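Local coordinates for protein ATP-dependent DNA helicase (Mycobacterium smegmatis, PDB 5V9X) that unwinds RNA:DNA duplexes as an ATP-dependent helicase, tracking along single-stranded DNA in the 3'-to-5' direction, at residues D85-P90 with P136-G141; I283-E288 with A315-I320. One frame throughout, in Å; residues are numbered along the deposited sequence.

Contact 1: D85-P90 with P136-G141; sequences DRLADP and PSITVG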
loop_
_atom_site.group_PDB
_atom_site.type_symbol
_atom_site.label_atom_id
_atom_site.label_comp_id
_atom_site.label_asym_id
_atom_site.label_seq_id
_atom_site.Cartn_x
_atom_site.Cartn_y
_atom_site.Cartn_z
ATOM N N ASP A 85 29.449 5.773 12.901
ATOM C CA ASP A 85 30.822 6.233 13.078
ATOM C C ASP A 85 30.895 7.362 14.098
ATOM O O ASP A 85 31.812 7.401 14.927
ATOM C CB ASP A 85 31.405 6.673 11.735
ATOM C CG ASP A 85 32.900 6.910 11.799
ATOM O OD1 ASP A 85 33.611 6.054 12.365
ATOM O OD2 ASP A 85 33.367 7.945 11.280
ATOM N N ARG A 86 29.929 8.284 14.060
ATOM C CA ARG A 86 29.921 9.380 15.025
ATOM C C ARG A 86 29.646 8.876 16.435
ATOM O O ARG A 86 30.247 9.358 17.402
ATOM C CB ARG A 86 28.886 10.429 14.618
ATOM N N LEU A 87 28.740 7.903 16.577
ATOM C CA LEU A 87 28.487 7.319 17.889
ATOM C C LEU A 87 29.694 6.544 18.405
ATOM O O LEU A 87 29.852 6.386 19.620
ATOM C CB LEU A 87 27.258 6.412 17.831
ATOM C CG LEU A 87 25.898 7.112 17.851
ATOM C CD1 LEU A 87 24.816 6.202 17.292
ATOM C CD2 LEU A 87 25.547 7.552 19.266
ATOM N N ALA A 88 30.555 6.059 17.506
ATOM C CA ALA A 88 31.756 5.349 17.925
ATOM C C ALA A 88 32.884 6.291 18.325
ATOM O O ALA A 88 33.777 5.882 19.075
ATOM C CB ALA A 88 32.232 4.416 16.811
ATOM N N ASP A 89 32.858 7.531 17.846
ATOM C CA ASP A 89 33.902 8.489 18.177
ATOM C C ASP A 89 33.947 8.709 19.687
ATOM O O ASP A 89 32.896 8.778 20.337
ATOM C CB ASP A 89 33.650 9.814 17.451
ATOM C CG ASP A 89 34.793 10.810 17.609
ATOM O OD1 ASP A 89 35.090 11.225 18.751
ATOM O OD2 ASP A 89 35.392 11.187 16.579
ATOM N N PRO A 90 35.145 8.802 20.286
ATOM C CA PRO A 90 35.293 9.135 21.708
ATOM C C PRO A 90 34.649 10.475 22.062
ATOM O O PRO A 90 35.225 11.234 22.840
ATOM C CB PRO A 90 36.811 9.194 21.897
ATOM C CG PRO A 90 37.352 8.302 20.835
ATOM C CD PRO A 90 36.438 8.480 19.659
ATOM N N PRO A 136 33.363 0.931 21.773
ATOM C CA PRO A 136 32.195 1.797 21.945
ATOM C C PRO A 136 30.981 1.010 22.412
ATOM O O PRO A 136 30.819 -0.174 22.111
ATOM C CB PRO A 136 31.973 2.370 20.540
ATOM C CG PRO A 136 32.532 1.336 19.629
ATOM C CD PRO A 136 33.714 0.747 20.355
ATOM N N SER A 137 30.124 1.690 23.170
ATOM C CA SER A 137 28.879 1.111 23.674
ATOM C C SER A 137 27.727 1.816 22.967
ATOM O O SER A 137 27.366 2.942 23.318
ATOM C CB SER A 137 28.772 1.250 25.189
ATOM O OG SER A 137 28.164 2.479 25.549
ATOM N N ILE A 138 27.153 1.147 21.973
ATOM C CA ILE A 138 26.067 1.692 21.166
ATOM C C ILE A 138 24.838 0.823 21.399
ATOM O O ILE A 138 24.829 -0.361 21.037
ATOM C CB ILE A 138 26.434 1.748 19.677
ATOM C CG1 ILE A 138 27.581 2.738 19.451
ATOM C CG2 ILE A 138 25.220 2.107 18.839
ATOM C CD1 ILE A 138 28.173 2.687 18.058
ATOM N N THR A 139 23.802 1.405 21.997
ATOM C CA THR A 139 22.581 0.678 22.308
ATOM C C THR A 139 21.585 0.777 21.156
ATOM O O THR A 139 21.552 1.765 20.418
ATOM C CB THR A 139 21.948 1.211 23.594
ATOM O OG1 THR A 139 21.760 2.627 23.487
ATOM C CG2 THR A 139 22.841 0.923 24.784
ATOM N N VAL A 140 20.777 -0.272 21.003
ATOM C CA VAL A 140 19.790 -0.375 19.930
ATOM C C VAL A 140 18.505 -0.937 20.522
ATOM O O VAL A 140 18.515 -2.024 21.111
ATOM C CB VAL A 140 20.273 -1.274 18.775
ATOM C CG1 VAL A 140 19.228 -1.322 17.671
ATOM C CG2 VAL A 140 21.616 -0.796 18.233
ATOM N N GLY A 141 17.397 -0.213 20.357
ATOM C CA GLY A 141 16.122 -0.657 20.869
ATOM C C GLY A 141 15.055 -0.634 19.792
ATOM O O GLY A 141 15.146 0.099 18.807
#
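The pyrrolidine ring of P136 and the methyl of A88 meet at the end of helix 75-88, and no planar side-chain group, aromatic or otherwise, lies at the contact. The puckered ring of P136 presents its CB-CG edge to the helix: its CB lies 4.0 Å from A88 CA, and its CG comes within 4.2 Å of A88 CB. The two backbones run close here, with the CA atoms of A88 and P136 5.4 Å apart.

Two residues on, I138 brings mainly one branch to L87. CD1 of I138 approaches CB of L87 at 3.8 Å, and CG1 of I138 follows at 4.0 Å from the same CB. Because CG1 of I138 stands anti to the carbonyl carbon (chi1 -65°) and the branch is extended beyond it (chi2 170°), CD1 is carried forward to the helix backbone, where it also lies 4.2 Å from A88 N. The closest approach of I138 is thus to the base of L87.

No hydrogen bond crosses between the segments, and the joint is entirely apolar. Helix 118-130 adds to it: I124 touches both A88 and P136, and L121 touches I138. D85, pointing away from 136-141, uses OD1 to hold S34 and T37, which ties the other side of the helix end to the N-terminal region.

Past I138 the chain enters strand 140-143, the outermost strand on that side of the first parallel sheet, where G141 pairs with V162 and I164. A helix that follows the probable P-loop, packed at its C-terminal end against the approach to an edge strand, fits the RecA-like core of a superfamily 2 helicase.

Contact 2: I283-E288 with A315-I320; sequences IVDLVE and AERSGI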
loop_
_atom_site.group_PDB
_atom_site.type_symbol
_atom_site.label_atom_id
_atom_site.label_comp_id
_atom_site.label_asym_id
_atom_site.label_seq_id
_atom_site.Cartn_x
_atom_site.Cartn_y
_atom_site.Cartn_z
ATOM N N ILE A 283 4.018 -25.364 -6.429
ATOM C CA ILE A 283 4.659 -24.578 -5.376
ATOM C C ILE A 283 5.522 -25.476 -4.501
ATOM O O ILE A 283 6.680 -25.156 -4.204
ATOM C CB ILE A 283 3.604 -23.824 -4.548
ATOM C CG1 ILE A 283 3.062 -22.631 -5.338
ATOM C CG2 ILE A 283 4.191 -23.369 -3.215
ATOM C CD1 ILE A 283 2.029 -21.823 -4.588
ATOM N N VAL A 284 4.970 -26.615 -4.073
ATOM C CA VAL A 284 5.758 -27.571 -3.303
ATOM C C VAL A 284 6.929 -28.079 -4.133
ATOM O O VAL A 284 8.045 -28.247 -3.625
ATOM C CB VAL A 284 4.865 -28.723 -2.802
ATOM C CG1 VAL A 284 5.685 -29.735 -2.022
ATOM C CG2 VAL A 284 3.742 -28.179 -1.935
ATOM N N ASP A 285 6.698 -28.318 -5.428
ATOM C CA ASP A 285 7.795 -28.665 -6.327
ATOM C C ASP A 285 8.877 -27.592 -6.312
ATOM O O ASP A 285 10.074 -27.903 -6.297
ATOM C CB ASP A 285 7.271 -28.866 -7.751
ATOM C CG ASP A 285 6.459 -30.139 -7.907
ATOM O OD1 ASP A 285 6.308 -30.884 -6.917
ATOM O OD2 ASP A 285 5.972 -30.394 -9.028
ATOM N N LEU A 286 8.473 -26.320 -6.304
ATOM C CA LEU A 286 9.449 -25.236 -6.339
ATOM C C LEU A 286 10.139 -25.064 -4.990
ATOM O O LEU A 286 11.343 -24.788 -4.937
ATOM C CB LEU A 286 8.770 -23.939 -6.776
ATOM C CG LEU A 286 8.474 -23.864 -8.276
ATOM C CD1 LEU A 286 7.495 -22.742 -8.593
ATOM C CD2 LEU A 286 9.768 -23.682 -9.052
ATOM N N VAL A 287 9.398 -25.220 -3.890
ATOM C CA VAL A 287 10.010 -25.117 -2.567
ATOM C C VAL A 287 11.012 -26.245 -2.362
ATOM O O VAL A 287 12.154 -26.016 -1.951
ATOM C CB VAL A 287 8.932 -25.117 -1.467
ATOM C CG1 VAL A 287 9.583 -25.146 -0.094
ATOM C CG2 VAL A 287 8.033 -23.901 -1.599
ATOM N N GLU A 288 10.597 -27.482 -2.653
ATOM C CA GLU A 288 11.487 -28.628 -2.500
ATOM C C GLU A 288 12.734 -28.513 -3.365
ATOM O O GLU A 288 13.743 -29.160 -3.067
ATOM C CB GLU A 288 10.735 -29.922 -2.828
ATOM C CG GLU A 288 9.683 -30.315 -1.794
ATOM C CD GLU A 288 8.907 -31.565 -2.182
ATOM O OE1 GLU A 288 8.953 -31.960 -3.369
ATOM O OE2 GLU A 288 8.248 -32.154 -1.298
ATOM N N ALA A 315 3.329 -33.694 3.627
ATOM C CA ALA A 315 3.207 -34.873 4.475
ATOM C C ALA A 315 2.915 -36.119 3.648
ATOM O O ALA A 315 3.554 -37.161 3.832
ATOM C CB ALA A 315 2.116 -34.651 5.523
ATOM N N GLU A 316 1.950 -36.026 2.725
ATOM C CA GLU A 316 1.605 -37.168 1.882
ATOM C C GLU A 316 2.794 -37.637 1.056
ATOM O O GLU A 316 2.922 -38.834 0.774
ATOM C CB GLU A 316 0.430 -36.803 0.971
ATOM C CG GLU A 316 0.087 -37.843 -0.085
ATOM C CD GLU A 316 -0.439 -39.136 0.507
ATOM O OE1 GLU A 316 -0.932 -39.109 1.654
ATOM O OE2 GLU A 316 -0.356 -40.181 -0.174
ATOM N N ARG A 317 3.683 -36.719 0.674
ATOM C CA ARG A 317 4.853 -37.089 -0.109
ATOM C C ARG A 317 5.972 -37.679 0.737
ATOM O O ARG A 317 6.842 -38.366 0.191
ATOM C CB ARG A 317 5.385 -35.872 -0.868
ATOM C CG ARG A 317 4.452 -35.327 -1.929
ATOM C CD ARG A 317 5.104 -34.162 -2.649
ATOM N NE ARG A 317 4.330 -33.703 -3.798
ATOM C CZ ARG A 317 4.741 -32.758 -4.637
ATOM N NH1 ARG A 317 5.918 -32.175 -4.453
ATOM N NH2 ARG A 317 3.980 -32.395 -5.661
ATOM N N SER A 318 5.972 -37.432 2.047
ATOM C CA SER A 318 7.082 -37.824 2.911
ATOM C C SER A 318 6.686 -38.826 3.988
ATOM O O SER A 318 7.482 -39.074 4.901
ATOM C CB SER A 318 7.706 -36.585 3.561
ATOM O OG SER A 318 8.072 -35.625 2.584
ATOM N N GLY A 319 5.490 -39.399 3.915
ATOM C CA GLY A 319 5.110 -40.443 4.867
ATOM C C GLY A 319 5.144 -40.007 6.312
ATOM O O GLY A 319 5.459 -40.811 7.199
ATOM N N ILE A 320 4.826 -38.744 6.574
ATOM C CA ILE A 320 4.851 -38.193 7.922
ATOM C C ILE A 320 3.467 -37.668 8.268
ATOM O O ILE A 320 2.697 -37.257 7.394
ATOM C CB ILE A 320 5.908 -37.077 8.068
ATOM C CG1 ILE A 320 5.925 -36.195 6.817
ATOM C CG2 ILE A 320 7.281 -37.674 8.351
ATOM C CD1 ILE A 320 6.847 -35.003 6.925
#
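Two helices of the second RecA-like domain, 276-288 and 300-318, are bridged near their C-terminal ends by a salt-bridge network of D285, E288 and R317. The helices flank strand 292-296 in sequence, and the bridge spans a fair gap, since the nearest CA atoms, those of V284 and R317, are 10.1 Å apart.

R317 covers that distance with its aliphatic chain extended from CG to NE, which delivers the guanidinium between the two acids. They stand about one helical turn apart on 283-288. OD1 of D285 sits at the guanidinium edge, close to its plane, and takes two bonds: one of 2.8 Å from R317 NH1, met nearly along the D285 C-O direction, and a weak one of 3.0 Å from R317 NH2. The two planes differ by 32°. E288 comes in at a steeper tilt, its carboxylate 52° from the guanidinium plane, and OE1 accepts only a weak bond from R317 NH1 at 3.2 Å. NH1 is therefore shared between both carboxylates, and the positive charge of R317 probably offsets the repulsion between D285 and E288.

Behind the network lies the apolar interface of the two helices, where V284, buried, also touches L310 and I313, while I283 and L286 face the strands of the sheet. G319, two residues past R317, has left helical angles with a positive phi, which suits glycine. V284 lies over one face of the guanidinium, and with CG1 anti to its backbone N (chi1 179°) this methyl reaches 3.5 Å from R317 NH1.

In the fold
The two contacts follow one another in sequence and do not touch: their centres are 47 Å apart and their nearest atoms about 31 Å. They belong to separate parallel sheets with the same strand order, consistent with the paired RecA-like domains of a superfamily 2 helicase. The residues that line the pocket of the nucleotide analogue AMP-PNP lie between 41 and 420. Contact 1 sits at the far end of the helix that begins at the probable P-loop. Each contact is peripheral, 34 and 33 Å from the chain centre, yet its nearest atom is about 12 Å from the bound DNA.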